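Local coordinates for myosin-I heavy chain (Dictyostelium discoideum, PDB 5EJR), which is an actin-based class VII motor with ATPase activity, involved in early phagocytosis and adhesion, represented here by the second, C-terminal MyTH4-FERM unit of its tail, at residues E106-A111 and Y132-T137. Residues are numbered along the deposited sequence; the frame is centred on the assembly and turned at random.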
loop_
_atom_site.group_PDB
_atom_site.type_symbol
_atom_site.label_atom_id
_atom_site.label_comp_id
_atom_site.label_asym_id
_atom_site.label_seq_id
_atom_site.Cartn_x
_atom_site.Cartn_y
_atom_site.Cartn_z
ATOM N N GLU A 106 16.481 23.107 3.779
ATOM C CA GLU A 106 17.647 22.844 2.962
ATOM C C GLU A 106 17.305 22.020 1.713
ATOM O O GLU A 106 17.883 22.267 0.650
ATOM C CB GLU A 106 18.732 22.173 3.816
ATOM C CG GLU A 106 20.141 22.550 3.397
ATOM C CD GLU A 106 20.680 21.778 2.212
ATOM O OE1 GLU A 106 20.163 20.670 1.933
ATOM O OE2 GLU A 106 21.636 22.273 1.570
ATOM N N ILE A 107 16.354 21.064 1.826
ATOM C CA ILE A 107 15.922 20.257 0.683
ATOM C C ILE A 107 15.189 21.154 -0.328
ATOM O O ILE A 107 15.549 21.111 -1.512
ATOM C CB ILE A 107 15.152 18.959 1.059
ATOM C CG1 ILE A 107 16.062 18.045 1.920
ATOM C CG2 ILE A 107 14.718 18.210 -0.221
ATOM C CD1 ILE A 107 15.370 16.812 2.559
ATOM N N TYR A 108 14.246 22.012 0.162
ATOM C CA TYR A 108 13.438 22.951 -0.635
ATOM C C TYR A 108 14.315 23.994 -1.351
ATOM O O TYR A 108 14.061 24.303 -2.506
ATOM C CB TYR A 108 12.425 23.687 0.251
ATOM C CG TYR A 108 11.086 22.994 0.384
ATOM C CD1 TYR A 108 10.072 23.205 -0.550
ATOM C CD2 TYR A 108 10.803 22.186 1.483
ATOM C CE1 TYR A 108 8.818 22.605 -0.406
ATOM C CE2 TYR A 108 9.568 21.551 1.617
ATOM C CZ TYR A 108 8.576 21.774 0.678
ATOM O OH TYR A 108 7.347 21.190 0.854
ATOM N N CYS A 109 15.342 24.533 -0.653
ATOM C CA CYS A 109 16.294 25.499 -1.212
ATOM C C CYS A 109 17.165 24.850 -2.273
ATOM O O CYS A 109 17.324 25.448 -3.324
ATOM C CB CYS A 109 17.126 26.154 -0.118
ATOM S SG CYS A 109 16.172 27.202 1.006
ATOM N N GLN A 110 17.670 23.609 -2.051
ATOM C CA GLN A 110 18.495 22.916 -3.065
ATOM C C GLN A 110 17.708 22.646 -4.336
ATOM O O GLN A 110 18.277 22.720 -5.429
ATOM C CB GLN A 110 19.036 21.569 -2.568
ATOM C CG GLN A 110 20.146 21.635 -1.530
ATOM C CD GLN A 110 20.644 20.253 -1.137
ATOM O OE1 GLN A 110 20.131 19.211 -1.570
ATOM N NE2 GLN A 110 21.703 20.215 -0.346
ATOM N N ALA A 111 16.412 22.252 -4.187
ATOM C CA ALA A 111 15.560 21.911 -5.323
ATOM C C ALA A 111 15.293 23.180 -6.116
ATOM O O ALA A 111 15.487 23.177 -7.333
ATOM C CB ALA A 111 14.251 21.280 -4.843
ATOM N N TYR A 132 6.904 19.790 -6.000
ATOM C CA TYR A 132 5.531 19.293 -5.865
ATOM C C TYR A 132 5.480 18.100 -4.897
ATOM O O TYR A 132 4.641 18.083 -3.993
ATOM C CB TYR A 132 4.966 18.883 -7.236
ATOM C CG TYR A 132 3.718 18.037 -7.110
ATOM C CD1 TYR A 132 2.488 18.617 -6.815
ATOM C CD2 TYR A 132 3.777 16.649 -7.227
ATOM C CE1 TYR A 132 1.341 17.841 -6.653
ATOM C CE2 TYR A 132 2.635 15.861 -7.057
ATOM C CZ TYR A 132 1.418 16.464 -6.785
ATOM O OH TYR A 132 0.278 15.706 -6.643
ATOM N N PHE A 133 6.362 17.103 -5.117
ATOM C CA PHE A 133 6.443 15.870 -4.326
ATOM C C PHE A 133 6.928 16.122 -2.903
ATOM O O PHE A 133 6.545 15.382 -1.995
ATOM C CB PHE A 133 7.256 14.786 -5.045
ATOM C CG PHE A 133 6.555 14.179 -6.245
ATOM C CD1 PHE A 133 5.312 13.572 -6.113
ATOM C CD2 PHE A 133 7.162 14.174 -7.497
ATOM C CE1 PHE A 133 4.664 13.009 -7.226
ATOM C CE2 PHE A 133 6.515 13.615 -8.611
ATOM C CZ PHE A 133 5.268 13.039 -8.470
ATOM N N LEU A 134 7.675 17.224 -2.670
ATOM C CA LEU A 134 8.053 17.593 -1.311
ATOM C C LEU A 134 6.824 18.217 -0.664
ATOM O O LEU A 134 6.490 17.874 0.477
ATOM C CB LEU A 134 9.203 18.631 -1.267
ATOM C CG LEU A 134 10.570 18.241 -1.809
ATOM C CD1 LEU A 134 11.458 19.472 -1.942
ATOM C CD2 LEU A 134 11.253 17.224 -0.918
ATOM N N SER A 135 6.154 19.146 -1.382
ATOM C CA SER A 135 4.989 19.879 -0.860
ATOM C C SER A 135 3.793 18.978 -0.490
ATOM O O SER A 135 3.007 19.361 0.368
ATOM C CB SER A 135 4.559 20.988 -1.816
ATOM O OG SER A 135 3.957 20.449 -2.981
ATOM N N ILE A 136 3.663 17.798 -1.122
ATOM C CA ILE A 136 2.582 16.871 -0.766
ATOM C C ILE A 136 2.916 16.096 0.533
ATOM O O ILE A 136 1.995 15.672 1.235
ATOM C CB ILE A 136 2.129 15.934 -1.925
ATOM C CG1 ILE A 136 3.295 15.152 -2.535
ATOM C CG2 ILE A 136 1.339 16.712 -2.990
ATOM C CD1 ILE A 136 2.905 13.929 -3.376
ATOM N N THR A 137 4.228 15.979 0.878
ATOM C CA THR A 137 4.719 15.230 2.045
ATOM C C THR A 137 4.871 16.071 3.329
ATOM O O THR A 137 4.216 15.789 4.331
ATOM C CB THR A 137 6.018 14.510 1.681
ATOM O OG1 THR A 137 5.900 14.048 0.340
ATOM C CG2 THR A 137 6.297 13.309 2.597
#
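Leu134 projects from its helix between Tyr108 and Ile107 and carries the apolar part of the contact. Its CD1 lies over the centre of the Tyr108 ring, 4.2 Å from the centroid and 8° off the normal, a CH-pi contact. The two side chains run alongside in opposite senses, which brings Leu134 CB to the phenol end, 3.7 Å from Tyr108 CZ. The other methyl, Leu134 CD2, packs 3.7 Å from Ile107 CG2, the branch that, held anti to the backbone N, faces it. Ala111 CB adds a looser contact, 4.4 Å from Leu134 CD1.

Helices 104-113 and 121-137 of the all-helical MyTH4 domain here run nearly antiparallel, their local axes 160° apart and 10.9 Å at closest approach. Phe148 meets the Tyr108 ring edge-to-face.

No hydrogen bond joins the two segments. Tyr108 OH approaches Ser135 CA to 3.2 Å, but its hydrogen bond is to Phe138 O. An alanine at Tyr108 would probably leave that carbonyl without this partner and Leu134 CD1 without the ring it covers. Ser135 OG hydrogen-bonds back to Tyr132 O at 2.7 Å, tilted 29° from the carbonyl plane; that oxygen also accepts from Ile136 N.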